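Local coordinates for esterase (PDB 5DWD), which probably hydrolyses carboxylic esters, as a carboxylesterase of the alpha/beta-hydrolase superfamily, at residues V45-Y50 with M143-T148; V182-G187 with E199-K204. All blocks are in the same frame, centred on the assembly; numbering follows the deposited sequence.

From the N terminus, strand 42-47 comes first, and interaction 1 closes a long loop of 92 residues when helix 140-149 packs back on it; that loop includes helix 101-126 and the adjacent parallel strand 133-138. Interaction 2 opens only afterwards and closes a short loop, 11 residues between strand 182-187 and helix 196-207. The two therefore run in series, neither nesting nor crossing. Both strands belong to one mixed sheet, and the contacts tie a helix to it at each place, with centres about 14 Å apart. They also meet: Leu146 CD2 lies 3.8 Å from Val182 CG1, and Leu146 CD1 4.2 Å from Leu184 CD2.

Interaction 1 of 2, residues V45-Y50 with M143-T148; sequences VLLHGY and MMALYT
Leu47 packs one methyl group onto the helical backbone at Met144 and Ala145, and this is where the two segments come close. Its CD1 lies 3.9 Å from Ala145 N, with the CB of Ala145 4.1 Å away from the same methyl. On the neighbouring residue CD1 reaches Met144 CB at 4.4 Å. The second torsion explains the reach: CD1 is anti to CA (chi2 -180°), which extends this branch toward the helix, while CD2 points away from the helix. The short side chain of Ala145 is consistent with the close backbones, the CA atoms of Leu47 and Ala145 being 7.2 Å apart.

Away from this point the contact is loose. Met144 directs its CB at the strand, but its end leads away from the strand, and the side chain also touches Phe92 and Ala111; the whole interface buries just 81 Å². Beyond the strand the chain moves off along His48-Tyr50. There His48 ND1 donates to Gly49 O over 2.8 Å, a fairly straight bond (163°) lying nearly in the imidazole plane; His48 NE2 bonds to Ala78 N, so both ring nitrogens are held. At this end Tyr50 is partly exposed, and it and Met143 line the pocket occupied by the polyether ligand.

In the fold, strand 42-47 lies beside parallel strand 133-138, pairing through Leu47 with Val136 and Phe138. Helix 140-149 follows a GxSxG turn consistent with the nucleophile elbow of alpha/beta hydrolases, and the Leu47 side chain touches that turn. Since the contact between the segments is methyl against methyl, methylene or helical backbone, shape and dispersion, rather than directional bonds between the segments, probably govern the spacing here, while directional bonding holds the His48 loop.

Interaction 2 of 2, residues V182-G187 with E199-K204; sequences VLLIHG and ETALPK
Leu184 and Leu202 have the nearest CA atoms, 7.6 Å apart, where the extended strand 182-187 passes the helical segment 199-204. The strand keeps beta torsions throughout, whereas the helix is kinked at Pro203, whose N makes no bond to the preceding turn. The approach therefore falls on the turn just before the kink.

A single methyl does the touching from the strand. Leu184 CD1 lies 3.8 Å from Ala201 CB and equally 3.8 Å from Leu202 N, so it faces the Ala201 methyl and the Leu202 amide nitrogen together, both to one side of it. Leu202 adds its CB, 4.2 Å from that same CD1. In Leu184 CG is anti to the carbonyl carbon (chi1 -52°), and the near-extended second torsion (chi2 167°) carries CD1 outward from the strand to the helix. Leu202 instead has its CG anti to the backbone N (chi1 170°), and its side chain touches Ala212 and Leu214 of the next strand. The interface buries 107 Å² without any hydrogen bond between the segments.

Strand 182-187, helix 196-207 and strand 212-217 form a beta-alpha-beta crossover, and the contact packs the connecting helix over the strands it links. Leu184 also touches Ala161 of strand 158-162 and Leu214 of strand 212-217, which places its side chain against both neighbours in the sheet.

The polar side chains of His186 and Thr200 bond outside the two segments. His186 uses both ring nitrogens, ND1 with Ser198 OG just ahead of the helical segment and NE2 with Val193 O, while Thr200 OG1 bonds to Ile196 O one turn earlier in the helix. The outward side of the helix, at Glu199, Thr200 and Pro203, is exposed.

Interaction 1 of 2, residues V45-Y50 with M143-T148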
loop_
_atom_site.group_PDB
_atom_site.type_symbol
_atom_site.label_atom_id
_atom_site.label_comp_id
_atom_site.label_asym_id
_atom_site.label_seq_id
_atom_site.Cartn_x
_atom_site.Cartn_y
_atom_site.Cartn_z
ATOM N N VAL B 45 -2.052 -0.061 -18.000
ATOM C CA VAL B 45 -2.856 -1.061 -18.679
ATOM C C VAL B 45 -4.303 -0.559 -18.601
ATOM O O VAL B 45 -4.810 -0.289 -17.504
ATOM C CB VAL B 45 -2.734 -2.417 -17.983
ATOM C CG1 VAL B 45 -3.604 -3.437 -18.591
ATOM C CG2 VAL B 45 -1.258 -2.882 -18.047
ATOM N N LEU B 46 -4.939 -0.517 -19.750
ATOM C CA LEU B 46 -6.300 0.010 -19.864
ATOM C C LEU B 46 -7.252 -1.091 -20.210
ATOM O O LEU B 46 -7.076 -1.739 -21.193
ATOM C CB LEU B 46 -6.352 1.044 -21.023
ATOM C CG LEU B 46 -5.394 2.206 -20.896
ATOM C CD1 LEU B 46 -5.012 2.794 -22.238
ATOM C CD2 LEU B 46 -6.006 3.300 -20.021
ATOM N N LEU B 47 -8.322 -1.251 -19.417
ATOM C CA LEU B 47 -9.263 -2.378 -19.544
ATOM C C LEU B 47 -10.629 -1.832 -19.972
ATOM O O LEU B 47 -11.302 -1.091 -19.187
ATOM C CB LEU B 47 -9.365 -3.172 -18.259
ATOM C CG LEU B 47 -8.060 -3.684 -17.621
ATOM C CD1 LEU B 47 -8.387 -4.462 -16.348
ATOM C CD2 LEU B 47 -7.334 -4.573 -18.639
ATOM N N HIS B 48 -11.040 -2.256 -21.161
ATOM C CA HIS B 48 -12.363 -1.807 -21.729
ATOM C C HIS B 48 -13.593 -2.419 -21.067
ATOM O O HIS B 48 -13.514 -3.421 -20.320
ATOM C CB HIS B 48 -12.386 -2.006 -23.236
ATOM C CG HIS B 48 -12.406 -3.434 -23.650
ATOM N ND1 HIS B 48 -13.542 -4.210 -23.529
ATOM C CD2 HIS B 48 -11.434 -4.263 -24.120
ATOM C CE1 HIS B 48 -13.305 -5.429 -23.983
ATOM N NE2 HIS B 48 -12.019 -5.508 -24.287
ATOM N N GLY B 49 -14.750 -1.812 -21.363
ATOM C CA GLY B 49 -16.015 -2.298 -20.854
ATOM C C GLY B 49 -16.653 -3.347 -21.729
ATOM O O GLY B 49 -16.179 -3.698 -22.820
ATOM N N TYR B 50 -17.814 -3.832 -21.274
ATOM C CA TYR B 50 -18.547 -4.838 -21.985
ATOM C C TYR B 50 -19.021 -4.326 -23.317
ATOM O O TYR B 50 -19.604 -3.251 -23.413
ATOM C CB TYR B 50 -19.778 -5.234 -21.151
ATOM C CG TYR B 50 -20.689 -6.271 -21.752
ATOM C CD1 TYR B 50 -20.425 -7.688 -21.525
ATOM C CD2 TYR B 50 -21.778 -5.942 -22.480
ATOM C CE1 TYR B 50 -21.276 -8.653 -22.077
ATOM C CE2 TYR B 50 -22.665 -6.947 -23.011
ATOM C CZ TYR B 50 -22.378 -8.271 -22.824
ATOM O OH TYR B 50 -23.242 -9.254 -23.353
ATOM N N MET B 143 -14.336 -3.258 -12.978
ATOM C CA MET B 143 -14.667 -4.354 -12.063
ATOM C C MET B 143 -13.481 -5.329 -12.071
ATOM O O MET B 143 -13.056 -5.772 -10.990
ATOM C CB MET B 143 -15.947 -5.011 -12.490
ATOM C CG MET B 143 -17.182 -4.149 -12.301
ATOM S SD MET B 143 -18.633 -4.969 -13.011
ATOM C CE MET B 143 -19.629 -3.549 -13.397
ATOM N N MET B 144 -12.960 -5.607 -13.253
ATOM C CA MET B 144 -11.807 -6.486 -13.345
ATOM C C MET B 144 -10.544 -5.886 -12.793
ATOM O O MET B 144 -9.737 -6.588 -12.212
ATOM C CB MET B 144 -11.609 -7.005 -14.769
ATOM C CG MET B 144 -12.624 -8.011 -15.301
ATOM S SD MET B 144 -12.981 -9.332 -14.194
ATOM C CE MET B 144 -11.326 -10.071 -14.037
ATOM N N ALA B 145 -10.341 -4.554 -12.972
ATOM C CA ALA B 145 -9.168 -3.900 -12.461
ATOM C C ALA B 145 -9.077 -4.042 -10.942
ATOM O O ALA B 145 -8.027 -4.360 -10.385
ATOM C CB ALA B 145 -9.082 -2.455 -12.885
ATOM N N LEU B 146 -10.221 -3.860 -10.255
ATOM C CA LEU B 146 -10.292 -4.045 -8.868
ATOM C C LEU B 146 -10.140 -5.521 -8.442
ATOM O O LEU B 146 -9.445 -5.811 -7.463
ATOM C CB LEU B 146 -11.600 -3.448 -8.321
ATOM C CG LEU B 146 -11.667 -1.900 -8.392
ATOM C CD1 LEU B 146 -13.116 -1.455 -8.141
ATOM C CD2 LEU B 146 -10.751 -1.229 -7.379
ATOM N N TYR B 147 -10.804 -6.418 -9.137
ATOM C CA TYR B 147 -10.900 -7.843 -8.739
ATOM C C TYR B 147 -9.531 -8.497 -8.859
ATOM O O TYR B 147 -9.012 -9.046 -7.894
ATOM C CB TYR B 147 -11.902 -8.538 -9.640
ATOM C CG TYR B 147 -12.296 -9.924 -9.127
ATOM C CD1 TYR B 147 -11.517 -11.035 -9.389
ATOM C CD2 TYR B 147 -13.439 -10.048 -8.306
ATOM C CE1 TYR B 147 -11.899 -12.300 -8.902
ATOM C CE2 TYR B 147 -13.793 -11.282 -7.829
ATOM C CZ TYR B 147 -13.027 -12.385 -8.122
ATOM O OH TYR B 147 -13.500 -13.610 -7.624
ATOM N N THR B 148 -8.899 -8.350 -10.011
ATOM C CA THR B 148 -7.536 -8.882 -10.255
ATOM C C THR B 148 -6.491 -8.061 -9.540
ATOM O O THR B 148 -5.579 -8.602 -8.939
ATOM C CB THR B 148 -7.260 -9.028 -11.728
ATOM O OG1 THR B 148 -8.222 -9.980 -12.229
ATOM C CG2 THR B 148 -5.824 -9.485 -12.008
#

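Interaction 2 of 2, residues V182-G187 with E199-K204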
loop_
_atom_site.group_PDB
_atom_site.type_symbol
_atom_site.label_atom_id
_atom_site.label_comp_id
_atom_site.label_asym_id
_atom_site.label_seq_id
_atom_site.Cartn_x
_atom_site.Cartn_y
_atom_site.Cartn_z
ATOM N N VAL B 182 -6.071 3.468 -4.652
ATOM C CA VAL B 182 -7.163 3.237 -5.566
ATOM C C VAL B 182 -7.914 4.552 -5.704
ATOM O O VAL B 182 -8.259 5.202 -4.732
ATOM C CB VAL B 182 -8.126 2.118 -5.054
ATOM C CG1 VAL B 182 -9.401 2.051 -5.896
ATOM C CG2 VAL B 182 -7.426 0.765 -4.974
ATOM N N LEU B 183 -8.190 4.922 -6.935
ATOM C CA LEU B 183 -9.068 6.039 -7.224
ATOM C C LEU B 183 -10.315 5.546 -7.948
ATOM O O LEU B 183 -10.227 4.909 -9.032
ATOM C CB LEU B 183 -8.362 7.010 -8.146
ATOM C CG LEU B 183 -9.090 8.207 -8.744
ATOM C CD1 LEU B 183 -9.783 9.002 -7.665
ATOM C CD2 LEU B 183 -8.228 9.049 -9.642
ATOM N N LEU B 184 -11.490 5.810 -7.371
ATOM C CA LEU B 184 -12.772 5.507 -7.978
ATOM C C LEU B 184 -13.363 6.765 -8.549
ATOM O O LEU B 184 -13.326 7.801 -7.862
ATOM C CB LEU B 184 -13.744 4.982 -6.917
ATOM C CG LEU B 184 -13.231 3.803 -6.052
ATOM C CD1 LEU B 184 -14.144 3.599 -4.832
ATOM C CD2 LEU B 184 -13.081 2.508 -6.825
ATOM N N ILE B 185 -13.892 6.667 -9.776
ATOM C CA ILE B 185 -14.488 7.799 -10.449
ATOM C C ILE B 185 -15.772 7.331 -11.029
ATOM O O ILE B 185 -15.794 6.310 -11.742
ATOM C CB ILE B 185 -13.569 8.272 -11.599
ATOM C CG1 ILE B 185 -12.272 8.819 -10.976
ATOM C CG2 ILE B 185 -14.282 9.339 -12.448
ATOM C CD1 ILE B 185 -11.263 9.199 -11.940
ATOM N N HIS B 186 -16.889 8.075 -10.795
ATOM C CA HIS B 186 -18.182 7.547 -11.195
ATOM C C HIS B 186 -19.156 8.701 -11.439
ATOM O O HIS B 186 -19.148 9.598 -10.663
ATOM C CB HIS B 186 -18.686 6.585 -10.070
ATOM C CG HIS B 186 -19.603 5.497 -10.526
ATOM N ND1 HIS B 186 -19.381 4.196 -10.173
ATOM C CD2 HIS B 186 -20.667 5.462 -11.379
ATOM C CE1 HIS B 186 -20.299 3.418 -10.693
ATOM N NE2 HIS B 186 -21.078 4.143 -11.461
ATOM N N GLY B 187 -19.972 8.603 -12.468
ATOM C CA GLY B 187 -21.029 9.613 -12.758
ATOM C C GLY B 187 -22.283 9.405 -11.977
ATOM O O GLY B 187 -22.753 8.295 -11.799
ATOM N N GLU B 199 -19.812 4.330 -4.464
ATOM C CA GLU B 199 -20.026 4.864 -3.120
ATOM C C GLU B 199 -19.913 3.826 -2.028
ATOM O O GLU B 199 -19.381 4.161 -0.951
ATOM C CB GLU B 199 -21.404 5.560 -3.010
ATOM C CG GLU B 199 -21.519 6.779 -3.915
ATOM C CD GLU B 199 -22.961 7.282 -4.021
ATOM O OE1 GLU B 199 -23.852 6.445 -4.116
ATOM O OE2 GLU B 199 -23.152 8.506 -4.039
ATOM N N THR B 200 -20.375 2.622 -2.245
ATOM C CA THR B 200 -20.241 1.536 -1.255
ATOM C C THR B 200 -18.839 0.941 -1.281
ATOM O O THR B 200 -18.335 0.446 -0.256
ATOM C CB THR B 200 -21.264 0.447 -1.424
ATOM O OG1 THR B 200 -21.202 -0.186 -2.690
ATOM C CG2 THR B 200 -22.652 1.030 -1.243
ATOM N N ALA B 201 -18.211 1.008 -2.466
ATOM C CA ALA B 201 -16.820 0.520 -2.618
ATOM C C ALA B 201 -15.851 1.241 -1.716
ATOM O O ALA B 201 -14.934 0.596 -1.174
ATOM C CB ALA B 201 -16.325 0.586 -4.059
ATOM N N LEU B 202 -15.988 2.568 -1.640
ATOM C CA LEU B 202 -15.019 3.427 -0.997
ATOM C C LEU B 202 -14.807 3.004 0.472
ATOM O O LEU B 202 -13.693 2.682 0.920
ATOM C CB LEU B 202 -15.436 4.902 -1.107
ATOM C CG LEU B 202 -14.612 5.867 -0.258
ATOM C CD1 LEU B 202 -13.212 5.946 -0.848
ATOM C CD2 LEU B 202 -15.244 7.223 -0.185
ATOM N N PRO B 203 -15.867 2.974 1.269
ATOM C CA PRO B 203 -15.604 2.525 2.656
ATOM C C PRO B 203 -15.124 1.057 2.849
ATOM O O PRO B 203 -14.383 0.822 3.806
ATOM C CB PRO B 203 -16.927 2.802 3.391
ATOM C CG PRO B 203 -17.922 2.774 2.265
ATOM C CD PRO B 203 -17.254 3.425 1.098
ATOM N N LYS B 204 -15.525 0.125 2.020
ATOM C CA LYS B 204 -15.049 -1.207 2.042
ATOM C C LYS B 204 -13.564 -1.229 1.826
ATOM O O LYS B 204 -12.823 -1.903 2.566
ATOM C CB LYS B 204 -15.713 -2.023 0.959
ATOM C CG LYS B 204 -15.422 -3.504 1.042
ATOM C CD LYS B 204 -15.788 -4.157 2.364
ATOM C CE LYS B 204 -15.124 -5.529 2.485
ATOM N NZ LYS B 204 -15.840 -6.316 3.534
#